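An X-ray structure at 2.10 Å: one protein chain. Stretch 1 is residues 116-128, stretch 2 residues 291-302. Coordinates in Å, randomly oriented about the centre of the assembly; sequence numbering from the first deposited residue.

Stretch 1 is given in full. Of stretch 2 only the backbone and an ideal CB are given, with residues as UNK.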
# COMPACT_ATOMS: atom_id res chain seq x y z
N GLU A 116 16.44 4.93 -7.13
CA GLU A 116 16.37 5.97 -6.08
C GLU A 116 15.06 6.01 -5.32
O GLU A 116 13.98 5.58 -5.82
CB GLU A 116 16.54 7.37 -6.67
CG GLU A 116 17.63 7.60 -7.73
CD GLU A 116 19.04 7.81 -7.16
OE1 GLU A 116 19.22 7.60 -5.92
OE2 GLU A 116 19.96 8.17 -7.96
N VAL A 117 15.19 6.54 -4.13
CA VAL A 117 14.10 6.89 -3.27
C VAL A 117 13.16 7.83 -4.04
O VAL A 117 13.62 8.72 -4.76
CB VAL A 117 14.64 7.59 -1.99
CG1 VAL A 117 13.47 8.20 -1.18
CG2 VAL A 117 15.48 6.58 -1.15
N PRO A 118 11.86 7.64 -3.91
CA PRO A 118 10.97 8.56 -4.58
C PRO A 118 10.86 9.92 -3.88
O PRO A 118 11.09 10.03 -2.68
CB PRO A 118 9.63 7.85 -4.51
CG PRO A 118 9.69 6.97 -3.39
CD PRO A 118 11.12 6.56 -3.22
N LYS A 119 10.54 10.94 -4.65
CA LYS A 119 10.09 12.23 -4.09
C LYS A 119 8.72 12.01 -3.46
O LYS A 119 7.94 11.13 -3.88
CB LYS A 119 10.02 13.26 -5.19
CG LYS A 119 11.42 13.61 -5.74
CD LYS A 119 11.42 14.01 -7.27
CE LYS A 119 11.87 12.80 -8.15
NZ LYS A 119 11.43 12.85 -9.61
N ILE A 120 8.39 12.81 -2.47
CA ILE A 120 7.15 12.61 -1.76
C ILE A 120 5.95 12.77 -2.74
O ILE A 120 4.97 12.09 -2.60
CB ILE A 120 7.06 13.54 -0.52
CG1 ILE A 120 5.87 13.19 0.38
CG2 ILE A 120 6.97 14.99 -0.94
CD1 ILE A 120 5.94 11.86 1.02
N GLU A 121 6.06 13.66 -3.74
CA GLU A 121 4.97 13.95 -4.67
C GLU A 121 4.66 12.69 -5.49
O GLU A 121 3.52 12.40 -5.75
CB GLU A 121 5.30 15.10 -5.65
CG GLU A 121 5.37 16.54 -5.11
CD GLU A 121 6.70 16.92 -4.38
OE1 GLU A 121 7.67 16.11 -4.38
OE2 GLU A 121 6.72 18.05 -3.82
N GLN A 122 5.71 11.95 -5.88
CA GLN A 122 5.56 10.66 -6.59
C GLN A 122 4.78 9.65 -5.73
O GLN A 122 3.98 8.90 -6.28
CB GLN A 122 6.91 10.08 -7.00
CG GLN A 122 7.65 10.95 -8.04
CD GLN A 122 9.05 10.47 -8.29
OE1 GLN A 122 9.84 10.43 -7.39
NE2 GLN A 122 9.35 10.11 -9.54
N LEU A 123 4.99 9.66 -4.41
CA LEU A 123 4.22 8.79 -3.50
C LEU A 123 2.78 9.23 -3.43
O LEU A 123 1.88 8.38 -3.56
CB LEU A 123 4.77 8.74 -2.05
CG LEU A 123 6.11 8.11 -1.81
CD1 LEU A 123 6.55 8.17 -0.35
CD2 LEU A 123 6.07 6.62 -2.31
N PHE A 124 2.56 10.55 -3.21
CA PHE A 124 1.17 11.05 -3.10
C PHE A 124 0.39 10.83 -4.35
O PHE A 124 -0.75 10.38 -4.28
CB PHE A 124 1.13 12.52 -2.73
CG PHE A 124 1.50 12.82 -1.31
CD1 PHE A 124 1.41 11.85 -0.30
CD2 PHE A 124 1.91 14.08 -0.97
CE1 PHE A 124 1.75 12.18 1.02
CE2 PHE A 124 2.25 14.39 0.34
CZ PHE A 124 2.16 13.42 1.33
N ASN A 125 1.00 11.10 -5.52
CA ASN A 125 0.36 10.91 -6.80
C ASN A 125 -0.05 9.44 -7.01
O ASN A 125 -1.14 9.17 -7.53
CB ASN A 125 1.29 11.40 -7.92
CG ASN A 125 0.68 11.24 -9.33
OD1 ASN A 125 0.50 10.12 -9.83
ND2 ASN A 125 0.38 12.36 -9.97
N TYR A 126 0.81 8.50 -6.59
CA TYR A 126 0.50 7.10 -6.76
C TYR A 126 -0.72 6.73 -5.89
O TYR A 126 -1.57 6.01 -6.32
CB TYR A 126 1.74 6.23 -6.37
CG TYR A 126 1.41 4.79 -6.07
CD1 TYR A 126 1.04 4.41 -4.82
CD2 TYR A 126 1.46 3.82 -7.04
CE1 TYR A 126 0.74 3.06 -4.52
CE2 TYR A 126 1.14 2.45 -6.77
CZ TYR A 126 0.78 2.09 -5.49
OH TYR A 126 0.48 0.76 -5.14
N GLN A 127 -0.77 7.21 -4.65
CA GLN A 127 -1.90 6.87 -3.77
C GLN A 127 -3.19 7.42 -4.33
O GLN A 127 -4.20 6.71 -4.38
CB GLN A 127 -1.67 7.37 -2.33
CG GLN A 127 -0.42 6.74 -1.63
CD GLN A 127 -0.51 5.23 -1.37
OE1 GLN A 127 -1.60 4.62 -1.35
NE2 GLN A 127 0.66 4.61 -1.16
N GLN A 128 -3.15 8.65 -4.82
CA GLN A 128 -4.37 9.26 -5.40
C GLN A 128 -4.76 8.53 -6.66
O GLN A 128 -5.98 8.33 -6.93
CB GLN A 128 -4.16 10.78 -5.67
CG GLN A 128 -3.87 11.60 -4.40
CD GLN A 128 -4.81 11.22 -3.17
OE1 GLN A 128 -4.34 10.74 -2.09
NE2 GLN A 128 -6.10 11.39 -3.36
N UNK A 291 4.63 20.47 5.36
CA UNK A 291 3.51 19.57 5.66
C UNK A 291 3.65 18.24 4.95
O UNK A 291 3.59 17.18 5.58
CB UNK A 291 2.18 20.22 5.27
N UNK A 292 3.84 18.32 3.64
CA UNK A 292 3.99 17.14 2.81
C UNK A 292 5.26 16.38 3.16
O UNK A 292 5.21 15.17 3.29
CB UNK A 292 4.00 17.53 1.33
N UNK A 293 6.39 17.07 3.32
CA UNK A 293 7.67 16.38 3.61
C UNK A 293 7.78 16.05 5.09
O UNK A 293 8.44 16.76 5.86
CB UNK A 293 8.86 17.24 3.18
N UNK A 294 7.11 14.97 5.47
CA UNK A 294 7.19 14.41 6.80
C UNK A 294 7.30 12.88 6.64
O UNK A 294 6.66 12.30 5.75
CB UNK A 294 5.98 14.81 7.65
N UNK A 295 8.10 12.25 7.51
CA UNK A 295 8.35 10.81 7.45
C UNK A 295 7.10 9.98 7.69
O UNK A 295 6.97 8.90 7.13
CB UNK A 295 9.42 10.42 8.48
N UNK A 296 6.18 10.49 8.52
CA UNK A 296 4.89 9.83 8.73
C UNK A 296 4.11 9.78 7.38
O UNK A 296 3.58 8.74 7.00
CB UNK A 296 4.08 10.57 9.80
N UNK A 297 4.07 10.87 6.65
CA UNK A 297 3.39 10.88 5.33
C UNK A 297 4.20 10.05 4.29
O UNK A 297 3.59 9.40 3.42
CB UNK A 297 3.22 12.32 4.84
N UNK A 298 5.54 10.02 4.40
CA UNK A 298 6.34 9.14 3.52
C UNK A 298 6.02 7.65 3.75
O UNK A 298 5.80 6.92 2.78
CB UNK A 298 7.83 9.39 3.75
N UNK A 299 5.96 7.23 5.03
CA UNK A 299 5.64 5.83 5.42
C UNK A 299 4.20 5.35 5.02
O UNK A 299 3.99 4.22 4.55
CB UNK A 299 5.80 5.70 6.94
N UNK A 300 3.20 6.21 5.24
CA UNK A 300 1.85 5.90 4.80
C UNK A 300 1.85 5.88 3.27
O UNK A 300 1.23 4.98 2.65
CB UNK A 300 0.84 6.91 5.35
N UNK A 301 2.55 6.84 2.66
CA UNK A 301 2.59 6.96 1.20
C UNK A 301 3.36 5.87 0.47
O UNK A 301 3.19 5.71 -0.74
CB UNK A 301 3.20 8.31 0.83
N UNK A 302 4.21 5.12 1.15
CA UNK A 302 4.86 3.99 0.48
C UNK A 302 4.07 2.68 0.54
O UNK A 302 4.53 1.70 -0.03
CB UNK A 302 6.24 3.77 1.10

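Position 291 lies in helical backbone, and its ideal CB has nothing of stretch 1 within 5.5 Å, so almost any helix-tolerant side chain would serve. It is Tyr291, which makes no contact with stretch 1.

At position 292 the CB points sideways and lies 3.7 Å from Phe124 CE2 and 4.5 Å from Ile120 CG2. A side chain with an aliphatic base would suit, whether wholly apolar or long and tipped with a polar group. Lys292 is found; its CB packs at the edge of the Phe124 ring.

Position 293 leaves the helix, with phi/psi of -81/79, and its CB is 5.1 Å from Ile120 CG2. Nearby, Ile120 N sits in the first turn of its helix, where no backbone carbonyl of the preceding turn serves it, so an acceptor would be useful. The gap is too wide for a direct bond; Asn, Asp or a side chain of similar length could at best reach it through a water. Asn293 reaches in with OD1, 3.7 Å from Ile120 CG2, and a water bridges the gap: it accepts from Ile120 N and donates to Asn293 OD1.

Position 294 is extended, at -136/143, and directly precedes a helix, so the classic N-cap residues Ser, Thr, Asp and Asn suit it. Ser294 takes the role: Ser294 OG accepts from the backbone N of position 297, at 3.3 Å. Positions 295 and 296 are helical and have open space as far as stretch 1 is concerned; small or polar residues are unobjectionable, and Ser295 and Ala296 occupy them.

Position 297 points toward stretch 1, its CB 3.8 Å from Phe124 CZ and 4.7 Å from Ile120 CD1. An apolar residue such as Leu, Ile or Met is expected. Leu297 places its CB at the edge of the aromatic ring, opposing apolar surface to apolar surface.

At position 298 the CB points sideways, 4.1 Å from Ile120 CD1 and 4.5 Å from Leu123 CD1. Farther out, the carbonyl of Pro118 is an acceptor that a long donor could reach; Lys or Arg would combine an aliphatic stem with such a tip. Arg298 does both: its CG lies 3.9 Å from Leu123 CD1, while NH1 and NH2 donate to Pro118 O at 2.9 and 3.2 Å. The methyl Leu123 CD1 lies over one face of the guanidinium.

Positions 299 and 300 point away and sideways, and neither CB has stretch 1 within 5.5 Å. Many helix formers would fit; Ala299 and Gln300 are present.

Position 301 is the most restrictive. Its CA is 5.3 Å from Leu123 CA. An ideal CB would sit just 3.3 Å from Leu123 CB and clash with Leu297 O at 2.8 Å. Glycine is the natural answer, and Gly301 lets the backbones approach closely. Its O accepts from Gln127 NE2 at 2.8 Å.

At position 302 the CB points away but remains 4.4 Å from Leu123 CD2, so a small apolar residue is one reasonable choice. Ala302 supplies a methyl for that contact.

Stretch 2, residues 291-302: YKNSSALRAQGA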
# COMPACT_ATOMS: atom_id res chain seq x y z
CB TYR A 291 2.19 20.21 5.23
CG TYR A 291 0.99 19.38 5.58
CD1 TYR A 291 0.43 19.44 6.85
CD2 TYR A 291 0.41 18.52 4.64
CE1 TYR A 291 -0.69 18.67 7.19
CE2 TYR A 291 -0.70 17.73 4.96
CZ TYR A 291 -1.25 17.82 6.25
OH TYR A 291 -2.34 17.07 6.59
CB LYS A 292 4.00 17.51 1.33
CG LYS A 292 2.66 18.11 0.82
CD LYS A 292 2.86 18.90 -0.49
CE LYS A 292 1.61 18.89 -1.39
NZ LYS A 292 1.49 17.63 -2.20
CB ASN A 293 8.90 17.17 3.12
CG ASN A 293 8.96 17.25 1.60
OD1 ASN A 293 9.77 16.57 0.97
ND2 ASN A 293 8.10 18.07 1.01
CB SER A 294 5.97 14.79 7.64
OG SER A 294 4.85 13.95 7.34
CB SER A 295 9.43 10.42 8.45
OG SER A 295 10.50 11.33 8.37
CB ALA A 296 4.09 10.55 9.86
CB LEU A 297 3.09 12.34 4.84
CG LEU A 297 1.87 13.08 5.46
CD1 LEU A 297 1.82 14.64 5.16
CD2 LEU A 297 0.55 12.43 5.01
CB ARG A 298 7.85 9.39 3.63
CG ARG A 298 8.76 8.31 2.89
CD ARG A 298 10.21 8.77 2.84
NE ARG A 298 10.33 10.03 2.09
CZ ARG A 298 10.45 10.13 0.76
NH1 ARG A 298 10.48 9.04 -0.02
NH2 ARG A 298 10.54 11.35 0.20
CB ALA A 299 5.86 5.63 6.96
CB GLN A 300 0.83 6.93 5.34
CG GLN A 300 -0.66 6.54 5.17
CD GLN A 300 -1.13 5.42 6.14
OE1 GLN A 300 -0.32 4.66 6.66
NE2 GLN A 300 -2.44 5.35 6.37
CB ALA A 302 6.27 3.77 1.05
O HOH W 1 10.81 14.73 -1.52
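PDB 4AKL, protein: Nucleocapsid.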